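Side-chain contacts in membrane-bound lytic murein transglycosylase (Agrobacterium tumefaciens, PDB 2PNW), which probably cleaves the glycan strands of cell-wall peptidoglycan, as a lytic transglycosylase of the MltA family: residues Thr111-Asp114 / Val115-Tyr118; Tyr121-Pro124 / Pro125-Asp129; Lys147-Glu151 / Gly152-Phe156. All coordinates share one frame; numbering follows the deposited sequence.

Contact 1: residues Thr111-Asp114 / Val115-Tyr118; sequences TPDD and VWRY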
ATOM      1  N   THR A 111      22.016  -1.049 -18.155  1.00 24.59           N
ATOM      2  CA  THR A 111      22.584  -0.154 -19.156  0.50 25.10           C
ATOM      3  C   THR A 111      21.496   0.440 -20.054  1.00 25.08           C
ATOM      4  O   THR A 111      20.668  -0.279 -20.626  1.00 25.02           O
ATOM      5  CB  THR A 111      23.630  -0.870 -20.046  0.50 25.12           C
ATOM      6  OG1 THR A 111      23.010  -1.981 -20.701  0.50 26.33           O
ATOM      7  CG2 THR A 111      24.820  -1.361 -19.220  0.50 25.62           C
ATOM      8  N   PRO A 112      21.498   1.776 -20.189  1.00 24.56           N
ATOM      9  CA  PRO A 112      20.466   2.392 -21.022  1.00 24.22           C
ATOM     10  C   PRO A 112      20.753   2.304 -22.521  1.00 25.21           C
ATOM     11  O   PRO A 112      21.915   2.373 -22.941  1.00 24.91           O
ATOM     12  CB  PRO A 112      20.524   3.857 -20.596  1.00 24.59           C
ATOM     13  CG  PRO A 112      21.963   4.063 -20.242  1.00 24.17           C
ATOM     14  CD  PRO A 112      22.417   2.775 -19.614  1.00 24.72           C
ATOM     15  N   ASP A 113      19.698   2.167 -23.317  1.00 25.32           N
ATOM     16  CA  ASP A 113      19.809   2.312 -24.767  1.00 25.53           C
ATOM     17  C   ASP A 113      18.440   2.696 -25.313  1.00 26.18           C
ATOM     18  O   ASP A 113      17.556   3.124 -24.549  1.00 25.10           O
ATOM     19  CB  ASP A 113      20.400   1.058 -25.445  1.00 25.91           C
ATOM     20  CG  ASP A 113      19.562  -0.206 -25.258  1.00 26.24           C
ATOM     21  OD1 ASP A 113      18.333  -0.154 -25.067  1.00 26.48           O
ATOM     22  OD2 ASP A 113      20.158  -1.302 -25.339  1.00 27.01           O
ATOM     23  N   ASP A 114      18.254   2.532 -26.617  1.00 26.56           N
ATOM     24  CA  ASP A 114      17.031   2.977 -27.255  1.00 27.53           C
ATOM     25  C   ASP A 114      15.810   2.206 -26.772  1.00 26.41           C
ATOM     26  O   ASP A 114      14.686   2.703 -26.877  1.00 26.95           O
ATOM     27  CB  ASP A 114      17.169   2.900 -28.780  1.00 29.29           C
ATOM     28  CG  ASP A 114      18.001   4.054 -29.354  1.00 33.91           C
ATOM     29  OD1 ASP A 114      18.466   4.934 -28.580  1.00 38.84           O
ATOM     30  OD2 ASP A 114      18.194   4.083 -30.589  1.00 39.33           O
ATOM     31  N   VAL A 115      16.039   0.997 -26.251  1.00 24.47           N
ATOM     32  CA  VAL A 115      14.974   0.140 -25.723  1.00 23.50           C
ATOM     33  C   VAL A 115      14.804   0.367 -24.202  1.00 22.60           C
ATOM     34  O   VAL A 115      13.705   0.649 -23.738  1.00 22.29           O
ATOM     35  CB  VAL A 115      15.277  -1.353 -25.989  1.00 23.51           C
ATOM     36  CG1 VAL A 115      14.336  -2.253 -25.217  1.00 24.34           C
ATOM     37  CG2 VAL A 115      15.228  -1.672 -27.516  1.00 24.62           C
ATOM     38  N   TRP A 116      15.899   0.224 -23.463  1.00 22.20           N
ATOM     39  CA  TRP A 116      15.906   0.392 -21.993  1.00 21.83           C
ATOM     40  C   TRP A 116      16.133   1.855 -21.740  1.00 20.90           C
ATOM     41  O   TRP A 116      17.252   2.286 -21.576  1.00 20.02           O
ATOM     42  CB  TRP A 116      17.031  -0.466 -21.378  1.00 22.44           C
ATOM     43  CG  TRP A 116      16.890  -1.904 -21.811  1.00 21.83           C
ATOM     44  CD1 TRP A 116      17.607  -2.546 -22.792  1.00 24.67           C
ATOM     45  CD2 TRP A 116      15.972  -2.869 -21.289  1.00 22.78           C
ATOM     46  NE1 TRP A 116      17.185  -3.856 -22.910  1.00 24.94           N
ATOM     47  CE2 TRP A 116      16.184  -4.082 -22.003  1.00 23.61           C
ATOM     48  CE3 TRP A 116      14.998  -2.841 -20.276  1.00 20.11           C
ATOM     49  CZ2 TRP A 116      15.457  -5.242 -21.742  1.00 24.94           C
ATOM     50  CZ3 TRP A 116      14.261  -4.001 -20.022  1.00 22.87           C
ATOM     51  CH2 TRP A 116      14.490  -5.189 -20.765  1.00 23.61           C
ATOM     52  N   ARG A 117      15.048   2.625 -21.712  1.00 20.72           N
ATOM     53  CA  ARG A 117      15.177   4.076 -21.804  1.00 21.29           C
ATOM     54  C   ARG A 117      14.527   4.811 -20.644  1.00 20.15           C
ATOM     55  O   ARG A 117      14.638   6.032 -20.563  1.00 20.19           O
ATOM     56  CB  ARG A 117      14.562   4.573 -23.148  1.00 21.59           C
ATOM     57  CG  ARG A 117      13.095   4.195 -23.302  1.00 22.15           C
ATOM     58  CD  ARG A 117      12.518   4.535 -24.684  1.00 24.77           C
ATOM     59  NE  ARG A 117      12.541   5.956 -24.984  1.00 30.38           N
ATOM     60  CZ  ARG A 117      11.850   6.525 -25.980  1.00 36.31           C
ATOM     61  NH1 ARG A 117      11.951   7.831 -26.191  1.00 36.22           N
ATOM     62  NH2 ARG A 117      11.058   5.797 -26.772  1.00 36.90           N
ATOM     63  N   TYR A 118      13.803   4.100 -19.788  1.00 17.93           N
ATOM     64  CA  TYR A 118      13.036   4.773 -18.740  1.00 18.03           C
ATOM     65  C   TYR A 118      13.668   4.540 -17.382  1.00 17.60           C
ATOM     66  O   TYR A 118      13.525   3.455 -16.825  1.00 16.85           O
ATOM     67  CB  TYR A 118      11.583   4.281 -18.735  1.00 17.91           C
ATOM     68  CG  TYR A 118      10.905   4.472 -20.079  1.00 18.23           C
ATOM     69  CD1 TYR A 118      10.691   5.764 -20.584  1.00 21.86           C
ATOM     70  CD2 TYR A 118      10.491   3.373 -20.848  1.00 18.23           C
ATOM     71  CE1 TYR A 118      10.069   5.964 -21.836  1.00 21.25           C
ATOM     72  CE2 TYR A 118       9.867   3.560 -22.122  1.00 19.31           C
ATOM     73  CZ  TYR A 118       9.660   4.870 -22.579  1.00 21.41           C
ATOM     74  OH  TYR A 118       9.047   5.093 -23.803  1.00 22.37           O
TER
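With chi1 at 62°, the carboxylate of D113 folds back between its own backbone N and carbonyl carbon, over the chain that follows; W116 answers with CG anti to its carbonyl carbon (chi1 -55°), which lays the indole alongside the acid, both side chains pointing the same way. OD1 of D113 accepts two backbone hydrogen bonds. The nearly straight one runs from W116 N to D113 OD1 at 2.9 Å and meets the oxygen almost in line with its C-O bond. The other, from V115 N to D113 OD1 at 2.8 Å, is more bent and arrives on the anti side, out of the carboxylate plane. The two donors come from opposite faces of that plane, and the bond to V115 makes this an Asx turn. Backbone closes the loop as well: D113 N donates to W116 O at 3.0 Å, and P112 CA sends a CA-H...O contact to the same W116 O at 3.3 Å.

The D113 carboxylate and the W116 indole are inclined 40° to each other. D113 OD2 sits at the indole edge, in the ring plane, 3.8 Å from W116 CD1, while V115 CG1 lies over one face, offset toward the rim. Beyond the loop, which joins strand 96-109 to strand 118-121, W116 touches E107, S109 and W176 and makes a cation-pi interaction with R178.

Two N-H groups converging on one carboxylate oxygen would favour the ionised acid. With the backbone bond from D113 N to W116 O, this carboxylate braces an exposed loop that has no regular secondary structure.

Contact 2: residues Tyr121-Pro124 / Pro125-Asp129; sequences YRRP and PELVD
R123 grips the carbonyl of L127 side-on, with NE at 3.0 Å and NH2 at 2.9 Å from L127 O, so two N-H groups of one guanidinium share a single acceptor. The oxygen lies in the guanidinium plane, and NE also lies in the plane of the carbonyl, whereas NH2 is tilted from it. NH2 has a second partner, a salt bridge to D129 OD2 at 2.9 Å; its hydrogen bond is weak, with the carboxylate turned 63° from the guanidinium. A water completes the clasp: it accepts from R123 NH1 at 2.8 Å and donates to D129 OD1 at 2.6 Å.

The reach comes from a fully extended chain, CG anti to the backbone N (chi1 -175°) and straight on to NE, which carries the guanidinium past the turn and along strand 127-129. That turn is a type I beta turn from P124 to L127, closed by L127 N donating to P124 O at 3.1 Å.

Packing follows outward. P124 CD meets L127 CB at 4.2 Å, the two side chains lying side by side, and R123 crosses L127 at about a right angle, CG against CD2. On P124, CB touches E126 OE1 at 3.4 Å; that carboxylate is bent over the proline by its chi2 and forms a salt bridge with R170. F260 lies against both P124 and L127.

E126 and V128 pair with strand 145-149 through their backbones, and the L127 carbonyl between them is satisfied by R123 instead. The arginine thus serves the outer edge of this end strand, and D129 probably offsets its charge at the more exposed end.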
ATOM      1  N   TYR A 121      14.608   5.894 -10.375  1.00 17.12           N
ATOM      2  CA  TYR A 121      15.509   6.757  -9.607  1.00 16.54           C
ATOM      3  C   TYR A 121      15.498   6.486  -8.108  1.00 16.95           C
ATOM      4  O   TYR A 121      14.430   6.243  -7.530  1.00 17.00           O
ATOM      5  CB  TYR A 121      15.097   8.216  -9.794  1.00 17.33           C
ATOM      6  CG  TYR A 121      15.427   8.805 -11.155  1.00 16.48           C
ATOM      7  CD1 TYR A 121      16.758   8.986 -11.565  1.00 16.85           C
ATOM      8  CD2 TYR A 121      14.396   9.197 -12.026  1.00 18.61           C
ATOM      9  CE1 TYR A 121      17.059   9.558 -12.831  1.00 16.84           C
ATOM     10  CE2 TYR A 121      14.681   9.763 -13.294  1.00 17.34           C
ATOM     11  CZ  TYR A 121      16.004   9.951 -13.677  1.00 17.63           C
ATOM     12  OH  TYR A 121      16.267  10.520 -14.917  1.00 18.54           O
ATOM     13  N   ARG A 122      16.679   6.578  -7.486  1.00 16.95           N
ATOM     14  CA  ARG A 122      16.787   6.643  -6.021  1.00 17.36           C
ATOM     15  C   ARG A 122      16.443   8.056  -5.592  1.00 16.52           C
ATOM     16  O   ARG A 122      16.347   8.962  -6.428  1.00 16.27           O
ATOM     17  CB  ARG A 122      18.244   6.440  -5.547  1.00 18.38           C
ATOM     18  CG  ARG A 122      18.911   5.142  -5.848  1.00 20.30           C
ATOM     19  CD  ARG A 122      20.306   5.155  -5.149  1.00 17.96           C
ATOM     20  NE  ARG A 122      21.364   5.809  -5.916  1.00 17.56           N
ATOM     21  CZ  ARG A 122      21.921   6.980  -5.616  1.00 18.68           C
ATOM     22  NH1 ARG A 122      21.541   7.652  -4.526  1.00 19.99           N
ATOM     23  NH2 ARG A 122      22.899   7.467  -6.375  1.00 21.91           N
ATOM     24  N   ARG A 123      16.323   8.266  -4.274  1.00 15.68           N
ATOM     25  CA  ARG A 123      15.994   9.592  -3.767  1.00 15.54           C
ATOM     26  C   ARG A 123      17.157  10.576  -3.976  1.00 15.90           C
ATOM     27  O   ARG A 123      18.280  10.331  -3.505  1.00 15.85           O
ATOM     28  CB  ARG A 123      15.666   9.491  -2.277  1.00 15.98           C
ATOM     29  CG  ARG A 123      15.195  10.805  -1.670  1.00 14.30           C
ATOM     30  CD  ARG A 123      15.026  10.593  -0.165  1.00 16.79           C
ATOM     31  NE  ARG A 123      14.548  11.820   0.473  1.00 17.40           N
ATOM     32  CZ  ARG A 123      13.912  11.846   1.641  1.00 18.24           C
ATOM     33  NH1 ARG A 123      13.677  10.709   2.309  1.00 17.48           N
ATOM     34  NH2 ARG A 123      13.521  13.028   2.136  1.00 16.68           N
ATOM     35  N   PRO A 124      16.899  11.703  -4.673  1.00 16.36           N
ATOM     36  CA  PRO A 124      17.921  12.755  -4.849  1.00 16.46           C
ATOM     37  C   PRO A 124      18.259  13.372  -3.492  1.00 16.38           C
ATOM     38  O   PRO A 124      17.363  13.538  -2.672  1.00 16.64           O
ATOM     39  CB  PRO A 124      17.198  13.804  -5.708  1.00 15.66           C
ATOM     40  CG  PRO A 124      16.075  13.035  -6.395  1.00 17.55           C
ATOM     41  CD  PRO A 124      15.636  12.045  -5.364  1.00 16.23           C
ATOM     42  N   PRO A 125      19.532  13.763  -3.276  1.00 16.83           N
ATOM     43  CA  PRO A 125      19.922  14.289  -1.957  1.00 17.38           C
ATOM     44  C   PRO A 125      19.260  15.649  -1.636  1.00 17.84           C
ATOM     45  O   PRO A 125      19.231  16.065  -0.473  1.00 17.92           O
ATOM     46  CB  PRO A 125      21.452  14.442  -2.079  1.00 17.21           C
ATOM     47  CG  PRO A 125      21.679  14.641  -3.580  1.00 16.72           C
ATOM     48  CD  PRO A 125      20.653  13.767  -4.244  1.00 17.00           C
ATOM     49  N   GLU A 126      18.744  16.340  -2.665  1.00 17.16           N
ATOM     50  CA  GLU A 126      18.106  17.642  -2.466  1.00 16.83           C
ATOM     51  C   GLU A 126      16.621  17.507  -2.162  1.00 17.03           C
ATOM     52  O   GLU A 126      15.946  18.503  -1.953  1.00 16.85           O
ATOM     53  CB  GLU A 126      18.351  18.601  -3.657  1.00 17.59           C
ATOM     54  CG  GLU A 126      17.556  18.269  -4.951  1.00 18.22           C
ATOM     55  CD  GLU A 126      18.220  17.211  -5.870  1.00 21.49           C
ATOM     56  OE1 GLU A 126      19.194  16.517  -5.463  1.00 19.47           O
ATOM     57  OE2 GLU A 126      17.741  17.069  -7.027  1.00 21.52           O
ATOM     58  N   LEU A 127      16.106  16.280  -2.170  1.00 16.64           N
ATOM     59  CA  LEU A 127      14.692  16.049  -1.877  1.00 16.25           C
ATOM     60  C   LEU A 127      14.573  15.862  -0.371  1.00 17.03           C
ATOM     61  O   LEU A 127      14.748  14.754   0.163  1.00 17.18           O
ATOM     62  CB  LEU A 127      14.131  14.828  -2.620  1.00 15.46           C
ATOM     63  CG  LEU A 127      12.617  14.567  -2.433  1.00 16.54           C
ATOM     64  CD1 LEU A 127      11.766  15.690  -3.076  1.00 17.15           C
ATOM     65  CD2 LEU A 127      12.293  13.224  -3.078  1.00 16.16           C
ATOM     66  N   VAL A 128      14.290  16.962   0.314  1.00 16.35           N
ATOM     67  CA  VAL A 128      14.295  16.977   1.784  1.00 16.41           C
ATOM     68  C   VAL A 128      12.891  16.817   2.347  1.00 16.78           C
ATOM     69  O   VAL A 128      11.906  17.235   1.730  1.00 15.97           O
ATOM     70  CB  VAL A 128      14.959  18.262   2.325  1.00 16.86           C
ATOM     71  CG1 VAL A 128      16.424  18.299   1.910  1.00 17.48           C
ATOM     72  CG2 VAL A 128      14.168  19.563   1.827  1.00 16.20           C
ATOM     73  N   ASP A 129      12.806  16.166   3.506  1.00 16.93           N
ATOM     74  CA  ASP A 129      11.596  16.177   4.316  1.00 17.36           C
ATOM     75  C   ASP A 129      11.292  17.591   4.794  1.00 17.28           C
ATOM     76  O   ASP A 129      12.209  18.390   5.119  1.00 16.49           O
ATOM     77  CB  ASP A 129      11.727  15.227   5.518  1.00 17.92           C
ATOM     78  CG  ASP A 129      12.141  13.842   5.097  1.00 22.58           C
ATOM     79  OD1 ASP A 129      11.269  13.016   4.811  1.00 26.03           O
ATOM     80  OD2 ASP A 129      13.360  13.616   4.936  1.00 31.42           O
TER
HETATM   81  O   HOH W   1      11.981  10.574   4.549  1.00 23.02           O

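Contact 3: residues Lys147-Glu151 / Gly152-Phe156; sequences KADEE and GISYF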
ATOM      1  N   LYS A 147      12.379  20.740  -2.410  1.00 16.65           N
ATOM      2  CA  LYS A 147      13.701  20.786  -3.017  1.00 17.86           C
ATOM      3  C   LYS A 147      14.587  21.782  -2.252  1.00 18.08           C
ATOM      4  O   LYS A 147      14.231  22.959  -2.120  1.00 17.61           O
ATOM      5  CB  LYS A 147      13.577  21.197  -4.487  1.00 16.97           C
ATOM      6  CG  LYS A 147      14.881  21.443  -5.195  1.00 20.99           C
ATOM      7  CD  LYS A 147      14.620  21.767  -6.654  1.00 27.77           C
ATOM      8  CE  LYS A 147      15.723  22.629  -7.245  1.00 33.87           C
ATOM      9  NZ  LYS A 147      16.828  21.796  -7.748  1.00 36.17           N
ATOM     10  N   ALA A 148      15.715  21.304  -1.718  1.00 18.40           N
ATOM     11  CA  ALA A 148      16.656  22.183  -1.025  1.00 20.24           C
ATOM     12  C   ALA A 148      17.562  22.815  -2.068  1.00 22.13           C
ATOM     13  O   ALA A 148      18.186  22.115  -2.852  1.00 21.48           O
ATOM     14  CB  ALA A 148      17.507  21.380   0.011  1.00 19.93           C
ATOM     15  N   ASP A 149      17.621  24.139  -2.103  1.00 25.35           N
ATOM     16  CA  ASP A 149      18.485  24.819  -3.074  1.00 29.57           C
ATOM     17  C   ASP A 149      19.213  25.962  -2.361  1.00 30.76           C
ATOM     18  O   ASP A 149      19.052  26.124  -1.170  1.00 29.55           O
ATOM     19  CB  ASP A 149      17.642  25.340  -4.251  1.00 30.55           C
ATOM     20  CG  ASP A 149      16.361  26.010  -3.796  1.00 34.22           C
ATOM     21  OD1 ASP A 149      16.409  26.745  -2.785  1.00 39.54           O
ATOM     22  OD2 ASP A 149      15.300  25.799  -4.427  1.00 36.19           O
ATOM     23  N   GLU A 150      20.012  26.739  -3.093  1.00 34.06           N
ATOM     24  CA  GLU A 150      20.722  27.897  -2.524  1.00 37.46           C
ATOM     25  C   GLU A 150      19.742  28.937  -1.990  1.00 38.46           C
ATOM     26  O   GLU A 150      20.062  29.694  -1.084  1.00 39.43           O
ATOM     27  CB  GLU A 150      21.590  28.570  -3.588  1.00 37.33           C
ATOM     28  CG  GLU A 150      22.584  27.664  -4.269  1.00 39.41           C
ATOM     29  CD  GLU A 150      23.447  28.397  -5.281  1.00 40.72           C
ATOM     30  OE1 GLU A 150      24.114  27.711  -6.103  1.00 45.20           O
ATOM     31  OE2 GLU A 150      23.462  29.656  -5.249  1.00 45.90           O
ATOM     32  N   GLU A 151      18.548  28.970  -2.572  1.00 39.86           N
ATOM     33  CA  GLU A 151      17.528  29.965  -2.235  1.00 41.06           C
ATOM     34  C   GLU A 151      16.619  29.553  -1.076  1.00 39.23           C
ATOM     35  O   GLU A 151      15.623  30.230  -0.801  1.00 40.75           O
ATOM     36  CB  GLU A 151      16.695  30.319  -3.489  1.00 41.52           C
ATOM     37  CG  GLU A 151      16.929  29.362  -4.684  1.00 44.13           C
ATOM     38  CD  GLU A 151      15.846  29.430  -5.767  1.00 44.88           C
ATOM     39  OE1 GLU A 151      14.647  29.189  -5.456  1.00 50.05           O
ATOM     40  OE2 GLU A 151      16.206  29.688  -6.947  1.00 50.34           O
ATOM     41  N   GLY A 152      16.959  28.464  -0.385  1.00 36.60           N
ATOM     42  CA  GLY A 152      16.094  27.924   0.657  1.00 32.92           C
ATOM     43  C   GLY A 152      15.401  26.648   0.190  1.00 30.56           C
ATOM     44  O   GLY A 152      16.061  25.698  -0.231  1.00 31.75           O
ATOM     45  N   ILE A 153      14.080  26.603   0.258  1.00 26.87           N
ATOM     46  CA  ILE A 153      13.358  25.412  -0.188  1.00 24.15           C
ATOM     47  C   ILE A 153      12.326  25.819  -1.223  1.00 23.37           C
ATOM     48  O   ILE A 153      11.684  26.864  -1.059  1.00 21.64           O
ATOM     49  CB  ILE A 153      12.697  24.698   0.981  1.00 24.37           C
ATOM     50  CG1 ILE A 153      13.790  23.951   1.795  1.00 25.21           C
ATOM     51  CG2 ILE A 153      11.594  23.730   0.525  1.00 23.71           C
ATOM     52  CD1 ILE A 153      13.249  23.132   2.895  1.00 26.33           C
ATOM     53  N   SER A 154      12.189  25.003  -2.266  1.00 20.91           N
ATOM     54  CA  SER A 154      11.171  25.234  -3.292  1.00 20.31           C
ATOM     55  C   SER A 154      10.422  23.920  -3.585  1.00 18.56           C
ATOM     56  O   SER A 154      10.736  22.873  -2.999  1.00 17.27           O
ATOM     57  CB  SER A 154      11.825  25.859  -4.523  1.00 20.34           C
ATOM     58  OG  SER A 154      12.756  24.980  -5.121  1.00 24.79           O
ATOM     59  N   TYR A 155       9.414  23.952  -4.450  1.00 17.97           N
ATOM     60  CA  TYR A 155       8.731  22.707  -4.816  1.00 16.69           C
ATOM     61  C   TYR A 155       9.639  21.832  -5.699  1.00 16.82           C
ATOM     62  O   TYR A 155      10.324  22.354  -6.599  1.00 15.30           O
ATOM     63  CB  TYR A 155       7.403  23.027  -5.545  1.00 16.97           C
ATOM     64  CG  TYR A 155       6.378  23.614  -4.603  1.00 17.10           C
ATOM     65  CD1 TYR A 155       5.756  22.820  -3.638  1.00 17.04           C
ATOM     66  CD2 TYR A 155       6.078  24.985  -4.643  1.00 18.53           C
ATOM     67  CE1 TYR A 155       4.828  23.364  -2.743  1.00 17.60           C
ATOM     68  CE2 TYR A 155       5.166  25.547  -3.752  1.00 16.91           C
ATOM     69  CZ  TYR A 155       4.556  24.725  -2.812  1.00 16.52           C
ATOM     70  OH  TYR A 155       3.647  25.252  -1.963  1.00 16.99           O
ATOM     71  N   PHE A 156       9.609  20.515  -5.473  1.00 15.44           N
ATOM     72  CA  PHE A 156      10.394  19.607  -6.294  1.00 15.76           C
ATOM     73  C   PHE A 156       9.684  19.483  -7.652  1.00 16.46           C
ATOM     74  O   PHE A 156       8.449  19.577  -7.704  1.00 16.28           O
ATOM     75  CB  PHE A 156      10.552  18.242  -5.607  1.00 15.61           C
ATOM     76  CG  PHE A 156      11.661  17.429  -6.189  1.00 15.38           C
ATOM     77  CD1 PHE A 156      12.980  17.612  -5.765  1.00 17.56           C
ATOM     78  CD2 PHE A 156      11.399  16.534  -7.244  1.00 14.65           C
ATOM     79  CE1 PHE A 156      14.025  16.859  -6.353  1.00 18.95           C
ATOM     80  CE2 PHE A 156      12.429  15.806  -7.831  1.00 17.52           C
ATOM     81  CZ  PHE A 156      13.730  15.966  -7.380  1.00 18.03           C
TER
HETATM   82  O   HOH W   2      12.895  29.372   0.454  1.00 41.38           O
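D149 and S154 meet across a tight antiparallel beta hairpin, in which strands 145-149 and 152-154 are joined by a type I turn from D149 to G152. S154 OG donates to D149 OD2 at 2.8 Å, the oxygen turned toward strand 152-154. Both side chains stand on the same face of the sheet, and chi1 values of 44° for D149 and 64° for S154 tip their oxygens back over the backbone to meet. The other carboxylate oxygen, D149 OD1, is pressed to 2.8 Å from G152 O; two acceptors this close probably repel, a cost of the carboxylate's position.

Behind this pair stands the backbone ladder. K147 and S154 form a hydrogen-bonded pair with K147 N to S154 O at 2.8 Å, and D149 with G152 forms another, D149 N to G152 O being practically straight at 2.9 Å. With its positive phi and a psi of -125°, G152 would have any CB jammed against the carbonyl O of E151, which explains the glycine.

Further out, K147 CB rests on F156 CD1 at 3.9 Å. On the opposite face, A148 and I153 both touch V128 of the adjoining strand.

At the turn a water accepts from I153 N at 3.0 Å and lies 3.1 Å from E151 O, to which it may donate, linking the turn to the start of strand 152-154.

How the contacts relate
The three contacts follow one another along the chain within the region matching the MltA-specific insert domain. Contacts 1 and 2 have centres about 23 Å apart and are joined through strand 118-121, without any other touch between them; contact 3 lies about 30 Å from contact 1 between centres, with nearest atoms about 15 Å apart. Contacts 2 and 3 are the close couple, their centres about 12 Å apart. Strand 127-129 of contact 2 pairs with strand 145-149 of contact 3, where E126 O and A148 N lie 2.8 Å apart in a probable hydrogen bond, and L127 CD1 packs on F156 CD1 at 3.5 Å. Together these two build a small three-stranded antiparallel sheet.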